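Local coordinates for periplasmic zinc-binding protein troA (Treponema pallidum, PDB 1K0F) that binds zinc with high affinity and specificity in the periplasm and delivers it to the membrane permease of the TroABC ABC transporter, at residues A[89-92]-A[98-101]; A[153-156]-A[161-164]; A[179-184]-A[207-212]; A[183-188]-A[192-197]; A[200-205]-A[226-231]. One frame throughout, in Å; residues are numbered along the deposited sequence.

Interaction 1: A[89-92]-A[98-101]; sequences SQRL and EFDP
At the base of the short antiparallel beta hairpin of strands 93-94 and 98-99, Leu92 and Phe99-Asp100 meet around one carbonyl. Leu92 O accepts the backbone N-H of Asp100 in a weak hydrogen bond (N to O 2.9 Å, 129° at the hydrogen), and Phe99 CA adds a C-H contact at 3.4 Å to Leu92 O. The Phe99 ring turns its edge to the same oxygen, in plane, with CD1 3.3 Å from Leu92 O. Over one face of this ring lies Arg91 CD, 4.0 Å from the Phe99 ring centre, in a CH-pi contact. The extended chain of Arg91 carries the guanidinium onward with its plane 63° from that of the ring; the group lies so far out that any cation-pi attraction is at most weak, and its NE is bonded to Ile86 O instead. The hairpin leads into the zinc site, which is empty in this zinc-free structure: Asp100 stands two residues before the zinc ligand His102. With CG anti to the backbone N (chi1 -165°), the Asp100 side chain runs alongside that of Leu92, Asp100 CB 3.9 Å from Leu92 CB. Asp100 OD1 is hydrogen-bonded to His102 ND1, a second-shell bond that would orient the imidazole. Tyr173 OH of helix 172-178 bonds Asp100 O and, weakly, Leu92 N.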
loop_
_atom_site.group_PDB
_atom_site.type_symbol
_atom_site.label_atom_id
_atom_site.label_comp_id
_atom_site.label_asym_id
_atom_site.label_seq_id
_atom_site.Cartn_x
_atom_site.Cartn_y
_atom_site.Cartn_z
ATOM N N SER A 89 12.037 -14.927 0.430
ATOM C CA SER A 89 13.343 -14.308 0.588
ATOM C C SER A 89 13.262 -12.792 0.610
ATOM O O SER A 89 13.843 -12.148 1.481
ATOM C CB SER A 89 14.246 -14.701 -0.568
ATOM O OG SER A 89 13.749 -14.147 -1.773
ATOM N N GLN A 90 12.551 -12.233 -0.366
ATOM C CA GLN A 90 12.413 -10.784 -0.502
ATOM C C GLN A 90 11.435 -10.095 0.430
ATOM O O GLN A 90 11.407 -8.871 0.493
ATOM C CB GLN A 90 12.046 -10.433 -1.944
ATOM C CG GLN A 90 13.251 -10.180 -2.816
ATOM C CD GLN A 90 12.970 -10.431 -4.280
ATOM O OE1 GLN A 90 13.154 -9.542 -5.111
ATOM N NE2 GLN A 90 12.528 -11.643 -4.608
ATOM N N ARG A 91 10.632 -10.857 1.155
ATOM C CA ARG A 91 9.678 -10.243 2.067
ATOM C C ARG A 91 10.304 -9.918 3.414
ATOM O O ARG A 91 10.778 -10.812 4.110
ATOM C CB ARG A 91 8.486 -11.164 2.285
ATOM C CG ARG A 91 8.340 -12.259 1.260
ATOM C CD ARG A 91 7.259 -13.203 1.708
ATOM N NE ARG A 91 6.784 -14.046 0.626
ATOM C CZ ARG A 91 5.786 -14.907 0.756
ATOM N NH1 ARG A 91 5.163 -15.034 1.924
ATOM N NH2 ARG A 91 5.417 -15.645 -0.278
ATOM N N LEU A 92 10.312 -8.641 3.785
ATOM C CA LEU A 92 10.881 -8.252 5.068
ATOM C C LEU A 92 10.065 -8.936 6.153
ATOM O O LEU A 92 8.876 -9.204 5.976
ATOM C CB LEU A 92 10.809 -6.731 5.280
ATOM C CG LEU A 92 11.419 -5.771 4.257
ATOM C CD1 LEU A 92 11.294 -4.343 4.761
ATOM C CD2 LEU A 92 12.861 -6.124 4.024
ATOM N N GLU A 98 6.484 -11.800 11.880
ATOM C CA GLU A 98 5.657 -11.194 10.843
ATOM C C GLU A 98 6.351 -11.019 9.500
ATOM O O GLU A 98 7.574 -11.066 9.398
ATOM C CB GLU A 98 5.153 -9.833 11.319
ATOM C CG GLU A 98 3.764 -9.491 10.824
ATOM C CD GLU A 98 2.694 -10.230 11.590
ATOM O OE1 GLU A 98 3.052 -10.914 12.572
ATOM O OE2 GLU A 98 1.506 -10.119 11.216
ATOM N N PHE A 99 5.544 -10.805 8.469
ATOM C CA PHE A 99 6.027 -10.601 7.108
ATOM C C PHE A 99 5.417 -9.300 6.582
ATOM O O PHE A 99 4.250 -9.269 6.191
ATOM C CB PHE A 99 5.593 -11.768 6.207
ATOM C CG PHE A 99 6.684 -12.765 5.920
ATOM C CD1 PHE A 99 8.019 -12.369 5.877
ATOM C CD2 PHE A 99 6.376 -14.105 5.701
ATOM C CE1 PHE A 99 9.030 -13.295 5.610
ATOM C CE2 PHE A 99 7.385 -15.040 5.434
ATOM C CZ PHE A 99 8.715 -14.630 5.391
ATOM N N ASP A 100 6.211 -8.233 6.590
ATOM C CA ASP A 100 5.763 -6.927 6.112
ATOM C C ASP A 100 4.985 -7.106 4.812
ATOM O O ASP A 100 5.544 -7.470 3.785
ATOM C CB ASP A 100 6.977 -6.021 5.890
ATOM C CG ASP A 100 6.603 -4.551 5.736
ATOM O OD1 ASP A 100 5.432 -4.199 5.973
ATOM O OD2 ASP A 100 7.489 -3.744 5.371
ATOM N N PRO A 101 3.672 -6.857 4.858
ATOM C CA PRO A 101 2.795 -6.995 3.688
ATOM C C PRO A 101 2.718 -5.800 2.745
ATOM O O PRO A 101 2.064 -5.878 1.707
ATOM C CB PRO A 101 1.440 -7.309 4.304
ATOM C CG PRO A 101 1.492 -6.708 5.685
ATOM C CD PRO A 101 2.923 -6.439 6.052
#

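Interaction 2: A[153-156]-A[161-164]; sequences KAQS and RRVL
Helix 129-156 gives way to a short loop that leads back into strand 163-166, and across this turn Ala154 and Arg162 come closest, their CA atoms 7.5 Å apart. The gap is bridged almost wholly by the Arg162 side chain. A chi1 of -72° and an extended run from CG to NE let it reach toward the C-terminal part of the helix, where NE lies 3.3 Å from Ala154 O. The angle at the hydrogen is only 137°, so this hydrogen bond is weak, and the same N-H makes a second weak bond to Leu157 O. Gln155 bends toward the outer end of the guanidinium: Gln155 OE1 lies 2.9 Å from Arg162 NH2, yet at an angle too poor for a hydrogen bond, while Gln155 NE2 sits over one face of the group. Amide and guanidinium planes stand 78° apart. This exposed glutamine touches a crystal neighbour, which may influence its pose. Further back, the Arg162 side chain touches Phe180, which also packs against the methyl of Ala154. This long helix is the helical backbone that joins the two lobes in zinc-binding proteins of this family. Main-chain carbonyls at a helix C terminus carry partial negative charge; a guanidinium near them is therefore probably held more by diffuse electrostatic attraction than by any one directed bond.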
loop_
_atom_site.group_PDB
_atom_site.type_symbol
_atom_site.label_atom_id
_atom_site.label_comp_id
_atom_site.label_asym_id
_atom_site.label_seq_id
_atom_site.Cartn_x
_atom_site.Cartn_y
_atom_site.Cartn_z
ATOM N N LYS A 153 13.863 10.450 -7.467
ATOM C CA LYS A 153 13.268 11.362 -6.497
ATOM C C LYS A 153 13.903 11.215 -5.114
ATOM O O LYS A 153 14.420 12.178 -4.550
ATOM C CB LYS A 153 11.765 11.105 -6.400
ATOM C CG LYS A 153 10.938 12.060 -7.227
ATOM C CD LYS A 153 10.848 13.408 -6.546
ATOM C CE LYS A 153 9.970 14.364 -7.325
ATOM N NZ LYS A 153 9.488 15.484 -6.466
ATOM N N ALA A 154 13.865 10.008 -4.570
ATOM C CA ALA A 154 14.448 9.767 -3.259
ATOM C C ALA A 154 15.879 10.293 -3.236
ATOM O O ALA A 154 16.306 10.911 -2.261
ATOM C CB ALA A 154 14.425 8.281 -2.940
ATOM N N GLN A 155 16.606 10.056 -4.327
ATOM C CA GLN A 155 18.000 10.484 -4.457
ATOM C C GLN A 155 18.123 11.996 -4.335
ATOM O O GLN A 155 19.148 12.516 -3.894
ATOM C CB GLN A 155 18.580 10.038 -5.812
ATOM C CG GLN A 155 19.502 8.826 -5.760
ATOM C CD GLN A 155 20.189 8.661 -4.426
ATOM O OE1 GLN A 155 20.858 9.579 -3.938
ATOM N NE2 GLN A 155 20.020 7.495 -3.812
ATOM N N SER A 156 17.072 12.698 -4.733
ATOM C CA SER A 156 17.075 14.148 -4.666
ATOM C C SER A 156 17.141 14.612 -3.216
ATOM O O SER A 156 17.460 15.771 -2.934
ATOM C CB SER A 156 15.814 14.701 -5.331
ATOM O OG SER A 156 14.685 14.539 -4.492
ATOM N N ARG A 161 18.142 13.755 5.309
ATOM C CA ARG A 161 16.755 14.204 5.195
ATOM C C ARG A 161 15.784 13.062 4.865
ATOM O O ARG A 161 14.566 13.223 4.968
ATOM C CB ARG A 161 16.651 15.288 4.114
ATOM C CG ARG A 161 17.520 16.521 4.368
ATOM C CD ARG A 161 16.820 17.816 3.935
ATOM N NE ARG A 161 17.259 18.979 4.711
ATOM C CZ ARG A 161 16.466 19.703 5.495
ATOM N NH1 ARG A 161 15.185 19.384 5.609
ATOM N NH2 ARG A 161 16.953 20.740 6.167
ATOM N N ARG A 162 16.326 11.910 4.484
ATOM C CA ARG A 162 15.508 10.761 4.123
ATOM C C ARG A 162 14.893 10.025 5.313
ATOM O O ARG A 162 14.481 8.880 5.188
ATOM C CB ARG A 162 16.333 9.785 3.292
ATOM C CG ARG A 162 16.636 10.257 1.879
ATOM C CD ARG A 162 17.484 9.212 1.153
ATOM N NE ARG A 162 18.343 9.775 0.115
ATOM C CZ ARG A 162 19.563 9.328 -0.180
ATOM N NH1 ARG A 162 20.085 8.302 0.486
ATOM N NH2 ARG A 162 20.260 9.904 -1.152
ATOM N N VAL A 163 14.836 10.674 6.464
ATOM C CA VAL A 163 14.246 10.050 7.645
ATOM C C VAL A 163 12.751 10.339 7.616
ATOM O O VAL A 163 12.337 11.473 7.852
ATOM C CB VAL A 163 14.822 10.636 8.952
ATOM C CG1 VAL A 163 14.130 10.013 10.146
ATOM C CG2 VAL A 163 16.320 10.399 9.019
ATOM N N LEU A 164 11.939 9.334 7.311
ATOM C CA LEU A 164 10.496 9.548 7.261
ATOM C C LEU A 164 9.728 8.906 8.411
ATOM O O LEU A 164 9.866 7.717 8.694
ATOM C CB LEU A 164 9.930 9.050 5.923
ATOM C CG LEU A 164 8.437 8.711 5.830
ATOM C CD1 LEU A 164 7.612 9.955 5.511
ATOM C CD2 LEU A 164 8.251 7.660 4.748
#

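Interaction 3: A[179-184]-A[207-212]; sequences GFEVKG and AQRKLP
One carboxylate oxygen, Glu181 OE2, serves two cations, and the arginine reaches it from an unusual direction. Arg209 NH1 donates to Glu181 OE2 over 3.1 Å with 145° at the hydrogen, but it comes from above the carboxylate, 62° out of its plane. On the arginine's side the geometry is more ordinary, the oxygen lying at the edge of the guanidinium and slightly tilted from its plane. Lys183, two residues along the same strand, joins the network through a longer, weaker ion pair, NZ 3.3 Å from Glu181 OE2. Lys183 NZ and Arg209 NH1 are 5.2 Å apart, and the shared negative oxygen probably offsets the repulsion between them. The bond spans a wide backbone gap, the CA atoms of Glu181 and Arg209 being 11.3 Å apart. Glu181 crosses part of it, its chi1 of 169° turning CG away from its own N, while Arg209, bent at chi2 and chi3, curls back to meet it. Val163 and Phe205 provide an apolar bed for the two side chains. Such a surface salt-bridge network ties strand 181-184 to the far end of helix 196-208, the helix that follows it in a beta-alpha unit of the C-terminal lobe of this solute-binding protein.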
loop_
_atom_site.group_PDB
_atom_site.type_symbol
_atom_site.label_atom_id
_atom_site.label_comp_id
_atom_site.label_asym_id
_atom_site.label_seq_id
_atom_site.Cartn_x
_atom_site.Cartn_y
_atom_site.Cartn_z
ATOM N N GLY A 179 15.952 3.886 0.187
ATOM C CA GLY A 179 16.728 4.480 1.270
ATOM C C GLY A 179 16.089 5.613 2.054
ATOM O O GLY A 179 16.282 6.790 1.749
ATOM N N PHE A 180 15.329 5.253 3.080
ATOM C CA PHE A 180 14.663 6.235 3.921
ATOM C C PHE A 180 14.622 5.693 5.346
ATOM O O PHE A 180 14.275 4.527 5.580
ATOM C CB PHE A 180 13.228 6.486 3.435
ATOM C CG PHE A 180 13.116 7.500 2.325
ATOM C CD1 PHE A 180 12.972 7.093 1.003
ATOM C CD2 PHE A 180 13.119 8.862 2.603
ATOM C CE1 PHE A 180 12.824 8.025 -0.022
ATOM C CE2 PHE A 180 12.973 9.804 1.583
ATOM C CZ PHE A 180 12.825 9.382 0.269
ATOM N N GLU A 181 15.012 6.527 6.299
ATOM C CA GLU A 181 14.965 6.111 7.684
ATOM C C GLU A 181 13.494 6.274 8.032
ATOM O O GLU A 181 13.020 7.379 8.279
ATOM C CB GLU A 181 15.831 7.026 8.552
ATOM C CG GLU A 181 15.639 6.818 10.042
ATOM C CD GLU A 181 16.948 6.711 10.787
ATOM O OE1 GLU A 181 17.970 6.359 10.154
ATOM O OE2 GLU A 181 16.950 6.980 12.007
ATOM N N VAL A 182 12.759 5.177 8.017
ATOM C CA VAL A 182 11.347 5.263 8.317
ATOM C C VAL A 182 10.998 4.880 9.743
ATOM O O VAL A 182 11.692 4.094 10.389
ATOM C CB VAL A 182 10.538 4.400 7.354
ATOM C CG1 VAL A 182 10.681 4.948 5.950
ATOM C CG2 VAL A 182 11.009 2.958 7.420
ATOM N N LYS A 183 9.912 5.462 10.227
ATOM C CA LYS A 183 9.417 5.210 11.564
ATOM C C LYS A 183 7.937 5.497 11.452
ATOM O O LYS A 183 7.538 6.355 10.674
ATOM C CB LYS A 183 10.055 6.173 12.561
ATOM C CG LYS A 183 11.562 5.991 12.750
ATOM C CD LYS A 183 11.864 5.159 13.997
ATOM C CE LYS A 183 13.349 5.123 14.334
ATOM N NZ LYS A 183 14.152 5.961 13.386
ATOM N N GLY A 184 7.126 4.786 12.221
ATOM C CA GLY A 184 5.695 5.007 12.163
ATOM C C GLY A 184 5.075 5.041 13.540
ATOM O O GLY A 184 5.462 4.270 14.412
ATOM N N ALA A 207 12.239 15.576 17.276
ATOM C CA ALA A 207 12.716 16.872 17.760
ATOM C C ALA A 207 14.241 16.897 17.823
ATOM O O ALA A 207 14.868 17.935 17.606
ATOM C CB ALA A 207 12.133 17.161 19.131
ATOM N N GLN A 208 14.826 15.746 18.124
ATOM C CA GLN A 208 16.263 15.623 18.209
ATOM C C GLN A 208 16.822 15.749 16.797
ATOM O O GLN A 208 17.656 16.608 16.527
ATOM C CB GLN A 208 16.629 14.268 18.810
ATOM C CG GLN A 208 17.188 14.376 20.221
ATOM C CD GLN A 208 16.452 13.503 21.222
ATOM O OE1 GLN A 208 16.381 13.827 22.419
ATOM N NE2 GLN A 208 15.904 12.388 20.746
ATOM N N ARG A 209 16.339 14.898 15.897
ATOM C CA ARG A 209 16.786 14.914 14.511
ATOM C C ARG A 209 16.218 16.119 13.765
ATOM O O ARG A 209 16.593 16.385 12.624
ATOM C CB ARG A 209 16.373 13.615 13.811
ATOM C CG ARG A 209 16.612 12.364 14.650
ATOM C CD ARG A 209 18.073 11.962 14.638
ATOM N NE ARG A 209 18.586 11.853 13.276
ATOM C CZ ARG A 209 18.276 10.866 12.442
ATOM N NH1 ARG A 209 17.456 9.905 12.834
ATOM N NH2 ARG A 209 18.791 10.834 11.216
ATOM N N LYS A 210 15.308 16.842 14.412
ATOM C CA LYS A 210 14.700 18.036 13.820
ATOM C C LYS A 210 14.080 17.795 12.438
ATOM O O LYS A 210 14.512 18.384 11.458
ATOM C CB LYS A 210 15.749 19.151 13.711
ATOM C CG LYS A 210 15.888 20.021 14.947
ATOM C CD LYS A 210 17.163 19.697 15.705
ATOM C CE LYS A 210 17.033 20.033 17.190
ATOM N NZ LYS A 210 17.784 21.273 17.574
ATOM N N LEU A 211 13.055 16.949 12.368
ATOM C CA LEU A 211 12.398 16.642 11.093
ATOM C C LEU A 211 11.557 17.785 10.538
ATOM O O LEU A 211 10.619 18.252 11.182
ATOM C CB LEU A 211 11.494 15.415 11.230
ATOM C CG LEU A 211 12.083 14.057 11.616
ATOM C CD1 LEU A 211 11.204 12.959 11.047
ATOM C CD2 LEU A 211 13.513 13.918 11.099
ATOM N N PRO A 212 11.865 18.231 9.310
ATOM C CA PRO A 212 11.070 19.328 8.756
ATOM C C PRO A 212 9.612 18.917 8.704
ATOM O O PRO A 212 8.728 19.739 8.886
ATOM C CB PRO A 212 11.657 19.541 7.359
ATOM C CG PRO A 212 12.387 18.278 7.055
ATOM C CD PRO A 212 12.895 17.767 8.367
#

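Interaction 4: A[183-188]-A[192-197]; sequences KGLQGV and SEASAH
Leu185 and Ala194 form the close-packed side of this contact, with Leu185 CG 4.2 Å from Ala194 CB. A chi1 of -158° swings the buried isobutyl group of Leu185 away from its own N, and it goes on to touch Met199 and Leu202 of helix 196-208. Next to it the backbones draw together, Gln186 CA lying 5.4 Å from Ala194 CA. The side chain of Gln186, bent at chi2, passes along the Ser192 carbonyl, with Gln186 CG 3.9 Å from Ser192 O, and also touches the zinc ligand His168. This is the loop of a beta-alpha unit, where strand 181-184 turns a corner at Leu185 and the chain returns to start helix 196-208; its far bend brings Val188 against Asp100 and the zinc ligand His102. The solvent side is looser: Ser192 and Glu193 are exposed and, apart from the Ser192 carbonyl, lie along the margin of Gln186, and beyond Ala194 the two segments part. There Ser195 holds the N-cap position, its side chain capping a backbone N-H in the first turn of the helix. Ser195 OG also accepts a hydrogen bond from His197 ND1 at 3.0 Å, lying nearly in the plane of the exposed imidazole.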
loop_
_atom_site.group_PDB
_atom_site.type_symbol
_atom_site.label_atom_id
_atom_site.label_comp_id
_atom_site.label_asym_id
_atom_site.label_seq_id
_atom_site.Cartn_x
_atom_site.Cartn_y
_atom_site.Cartn_z
ATOM N N LYS A 183 9.912 5.462 10.227
ATOM C CA LYS A 183 9.417 5.210 11.564
ATOM C C LYS A 183 7.937 5.497 11.452
ATOM O O LYS A 183 7.538 6.355 10.674
ATOM C CB LYS A 183 10.055 6.173 12.561
ATOM C CG LYS A 183 11.562 5.991 12.750
ATOM C CD LYS A 183 11.864 5.159 13.997
ATOM C CE LYS A 183 13.349 5.123 14.334
ATOM N NZ LYS A 183 14.152 5.961 13.386
ATOM N N GLY A 184 7.126 4.786 12.221
ATOM C CA GLY A 184 5.695 5.007 12.163
ATOM C C GLY A 184 5.075 5.041 13.540
ATOM O O GLY A 184 5.462 4.270 14.412
ATOM N N LEU A 185 4.117 5.940 13.738
ATOM C CA LEU A 185 3.447 6.061 15.025
ATOM C C LEU A 185 2.732 4.758 15.384
ATOM O O LEU A 185 2.591 4.426 16.558
ATOM C CB LEU A 185 2.453 7.229 15.005
ATOM C CG LEU A 185 2.063 7.805 16.372
ATOM C CD1 LEU A 185 3.290 8.366 17.058
ATOM C CD2 LEU A 185 1.009 8.876 16.199
ATOM N N GLN A 186 2.285 4.018 14.375
ATOM C CA GLN A 186 1.615 2.749 14.614
ATOM C C GLN A 186 2.463 1.660 13.968
ATOM O O GLN A 186 3.164 1.923 12.998
ATOM C CB GLN A 186 0.216 2.769 14.016
ATOM C CG GLN A 186 -0.850 3.232 14.986
ATOM C CD GLN A 186 -2.191 2.585 14.710
ATOM O OE1 GLN A 186 -2.434 1.442 15.105
ATOM N NE2 GLN A 186 -3.075 3.312 14.033
ATOM N N GLY A 187 2.410 0.443 14.504
ATOM C CA GLY A 187 3.212 -0.639 13.959
ATOM C C GLY A 187 2.771 -1.082 12.582
ATOM O O GLY A 187 1.938 -0.436 11.946
ATOM N N VAL A 188 3.337 -2.187 12.114
ATOM C CA VAL A 188 2.979 -2.719 10.809
ATOM C C VAL A 188 1.473 -2.997 10.781
ATOM O O VAL A 188 0.892 -3.226 9.721
ATOM C CB VAL A 188 3.763 -4.028 10.509
ATOM C CG1 VAL A 188 3.238 -5.176 11.373
ATOM C CG2 VAL A 188 3.653 -4.369 9.033
ATOM N N SER A 192 -3.326 -2.155 16.831
ATOM C CA SER A 192 -2.592 -1.848 18.048
ATOM C C SER A 192 -2.124 -0.399 17.950
ATOM O O SER A 192 -1.308 -0.051 17.090
ATOM C CB SER A 192 -1.384 -2.780 18.184
ATOM O OG SER A 192 -1.696 -4.101 17.773
ATOM N N GLU A 193 -2.654 0.445 18.826
ATOM C CA GLU A 193 -2.292 1.857 18.844
ATOM C C GLU A 193 -0.859 2.032 19.333
ATOM O O GLU A 193 -0.157 1.050 19.583
ATOM C CB GLU A 193 -3.246 2.623 19.754
ATOM C CG GLU A 193 -4.707 2.336 19.464
ATOM C CD GLU A 193 -5.185 3.017 18.199
ATOM O OE1 GLU A 193 -6.099 2.481 17.544
ATOM O OE2 GLU A 193 -4.657 4.095 17.857
ATOM N N ALA A 194 -0.434 3.286 19.470
ATOM C CA ALA A 194 0.912 3.607 19.936
ATOM C C ALA A 194 0.927 3.948 21.421
ATOM O O ALA A 194 0.229 4.859 21.863
ATOM C CB ALA A 194 1.464 4.765 19.136
ATOM N N SER A 195 1.726 3.217 22.187
ATOM C CA SER A 195 1.815 3.454 23.619
ATOM C C SER A 195 2.308 4.866 23.852
ATOM O O SER A 195 3.128 5.368 23.088
ATOM C CB SER A 195 2.789 2.463 24.262
ATOM O OG SER A 195 4.074 3.037 24.441
ATOM N N ALA A 196 1.803 5.511 24.897
ATOM C CA ALA A 196 2.238 6.862 25.216
ATOM C C ALA A 196 3.765 6.912 25.146
ATOM O O ALA A 196 4.338 7.824 24.544
ATOM C CB ALA A 196 1.762 7.243 26.603
ATOM N N HIS A 197 4.412 5.921 25.764
ATOM C CA HIS A 197 5.871 5.807 25.774
ATOM C C HIS A 197 6.400 5.812 24.348
ATOM O O HIS A 197 7.426 6.412 24.059
ATOM C CB HIS A 197 6.309 4.504 26.453
ATOM C CG HIS A 197 7.350 3.740 25.685
ATOM N ND1 HIS A 197 7.070 3.066 24.516
ATOM C CD2 HIS A 197 8.672 3.545 25.921
ATOM C CE1 HIS A 197 8.171 2.488 24.064
ATOM N NE2 HIS A 197 9.158 2.766 24.898
#

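Interaction 5: A[200-205]-A[226-231]; sequences QELAAF and EALRDA
Leu228 is the bump that fills the hollow between Leu202 and Ala203. Its two methyls divide the hollow between them: Leu228 CD1 presses on the backbone of the other helix, 3.3 Å from Ala203 CA, while Leu228 CD2 meets Leu202 CD2 at 3.5 Å. The two leucine side chains cross at about a right angle. One turn further on, small meets small, as Ala203 CB abuts Ala231 CB at 3.5 Å. With only methyls between them the backbones can come close, Ala203 CA and Ala231 CA being 5.5 Å apart. The helix axes pass at 8.7 Å and cross at -60°, so the meeting is confined to a compact patch whose touching side chains are all apolar. Next to this patch, Leu185 packs against both Leu202 and Leu228. Helix 196-208 packs on the parallel strands 163-166 and 181-184 through Leu202 and Phe205, with helix 225-233 laid across its flank.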
loop_
_atom_site.group_PDB
_atom_site.type_symbol
_atom_site.label_atom_id
_atom_site.label_comp_id
_atom_site.label_asym_id
_atom_site.label_seq_id
_atom_site.Cartn_x
_atom_site.Cartn_y
_atom_site.Cartn_z
ATOM N N GLN A 200 5.980 9.350 22.793
ATOM C CA GLN A 200 6.946 10.163 23.512
ATOM C C GLN A 200 8.298 10.093 22.817
ATOM O O GLN A 200 8.845 11.104 22.381
ATOM C CB GLN A 200 7.093 9.634 24.935
ATOM C CG GLN A 200 7.025 10.695 25.990
ATOM C CD GLN A 200 5.657 11.315 26.074
ATOM O OE1 GLN A 200 5.420 12.406 25.552
ATOM N NE2 GLN A 200 4.739 10.620 26.736
ATOM N N GLU A 201 8.831 8.881 22.730
ATOM C CA GLU A 201 10.122 8.646 22.103
ATOM C C GLU A 201 10.148 9.217 20.695
ATOM O O GLU A 201 11.021 10.007 20.355
ATOM C CB GLU A 201 10.420 7.143 22.076
ATOM C CG GLU A 201 10.182 6.460 23.419
ATOM C CD GLU A 201 10.893 5.125 23.555
ATOM O OE1 GLU A 201 11.924 5.073 24.264
ATOM O OE2 GLU A 201 10.418 4.128 22.962
ATOM N N LEU A 202 9.181 8.818 19.880
ATOM C CA LEU A 202 9.112 9.297 18.513
ATOM C C LEU A 202 9.071 10.818 18.466
ATOM O O LEU A 202 9.688 11.441 17.602
ATOM C CB LEU A 202 7.879 8.731 17.821
ATOM C CG LEU A 202 7.884 8.932 16.307
ATOM C CD1 LEU A 202 9.232 8.507 15.745
ATOM C CD2 LEU A 202 6.760 8.130 15.685
ATOM N N ALA A 203 8.342 11.415 19.400
ATOM C CA ALA A 203 8.233 12.864 19.455
ATOM C C ALA A 203 9.625 13.469 19.606
ATOM O O ALA A 203 10.047 14.291 18.796
ATOM C CB ALA A 203 7.349 13.275 20.618
ATOM N N ALA A 204 10.339 13.058 20.648
ATOM C CA ALA A 204 11.684 13.570 20.871
ATOM C C ALA A 204 12.583 13.208 19.696
ATOM O O ALA A 204 13.375 14.022 19.247
ATOM C CB ALA A 204 12.260 13.005 22.167
ATOM N N PHE A 205 12.452 11.981 19.202
ATOM C CA PHE A 205 13.260 11.517 18.087
ATOM C C PHE A 205 13.197 12.518 16.950
ATOM O O PHE A 205 14.215 12.898 16.381
ATOM C CB PHE A 205 12.755 10.177 17.589
ATOM C CG PHE A 205 13.190 9.867 16.204
ATOM C CD1 PHE A 205 14.537 9.616 15.931
ATOM C CD2 PHE A 205 12.267 9.836 15.165
ATOM C CE1 PHE A 205 14.967 9.334 14.637
ATOM C CE2 PHE A 205 12.674 9.556 13.856
ATOM C CZ PHE A 205 14.037 9.302 13.590
ATOM N N GLU A 226 -1.102 14.162 14.336
ATOM C CA GLU A 226 -1.177 15.558 14.751
ATOM C C GLU A 226 -0.872 15.658 16.233
ATOM O O GLU A 226 -0.442 16.703 16.714
ATOM C CB GLU A 226 -2.572 16.121 14.510
ATOM C CG GLU A 226 -3.053 15.987 13.098
ATOM C CD GLU A 226 -3.963 17.120 12.702
ATOM O OE1 GLU A 226 -4.726 17.618 13.568
ATOM O OE2 GLU A 226 -3.918 17.527 11.523
ATOM N N ALA A 227 -1.116 14.568 16.954
ATOM C CA ALA A 227 -0.867 14.530 18.388
ATOM C C ALA A 227 0.628 14.385 18.588
ATOM O O ALA A 227 1.213 14.951 19.508
ATOM C CB ALA A 227 -1.598 13.358 19.015
ATOM N N LEU A 228 1.244 13.611 17.709
ATOM C CA LEU A 228 2.675 13.411 17.771
ATOM C C LEU A 228 3.258 14.768 17.452
ATOM O O LEU A 228 4.182 15.226 18.105
ATOM C CB LEU A 228 3.116 12.389 16.725
ATOM C CG LEU A 228 4.598 12.357 16.342
ATOM C CD1 LEU A 228 5.485 12.428 17.590
ATOM C CD2 LEU A 228 4.873 11.078 15.557
ATOM N N ARG A 229 2.683 15.416 16.451
ATOM C CA ARG A 229 3.130 16.733 16.031
ATOM C C ARG A 229 3.204 17.689 17.224
ATOM O O ARG A 229 4.187 18.415 17.381
ATOM C CB ARG A 229 2.179 17.291 14.971
ATOM C CG ARG A 229 2.822 18.281 14.031
ATOM C CD ARG A 229 2.586 19.704 14.480
ATOM N NE ARG A 229 1.345 19.837 15.237
ATOM C CZ ARG A 229 0.150 19.467 14.781
ATOM N NH1 ARG A 229 0.034 18.938 13.570
ATOM N NH2 ARG A 229 -0.933 19.626 15.528
ATOM N N ASP A 230 2.163 17.683 18.061
ATOM C CA ASP A 230 2.108 18.536 19.250
ATOM C C ASP A 230 3.119 18.094 20.289
ATOM O O ASP A 230 3.698 18.918 20.993
ATOM C CB ASP A 230 0.727 18.488 19.869
ATOM C CG ASP A 230 -0.328 18.906 18.912
ATOM O OD1 ASP A 230 0.033 19.554 17.904
ATOM O OD2 ASP A 230 -1.506 18.589 19.169
ATOM N N ALA A 231 3.304 16.783 20.401
ATOM C CA ALA A 231 4.265 16.237 21.345
ATOM C C ALA A 231 5.638 16.731 20.901
ATOM O O ALA A 231 6.482 17.082 21.724
ATOM C CB ALA A 231 4.211 14.726 21.327
#

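How the interactions relate
From the N terminus, interaction 1 closes the hairpin between residues 92 and 98, and interaction 2 the short loop from helix 129-156 into strand 163-166. Interaction 3 then spans a longer loop, and interaction 4, which shares Lys183 and Gly184 with it, closes a smaller loop within that span. Interaction 5 crosses interaction 3, its segments alternating with those of 179-184 and 207-212. Backbone pairing of strands 163-166 and 181-184 joins interactions 2, 3 and 4, while Leu185, Leu202 and Leu228 connect interactions 4 and 5. Beside the metal site, Val188 of interaction 4 packs on Asp100 and Pro101 of interaction 1, which joins interaction 1 to the other four.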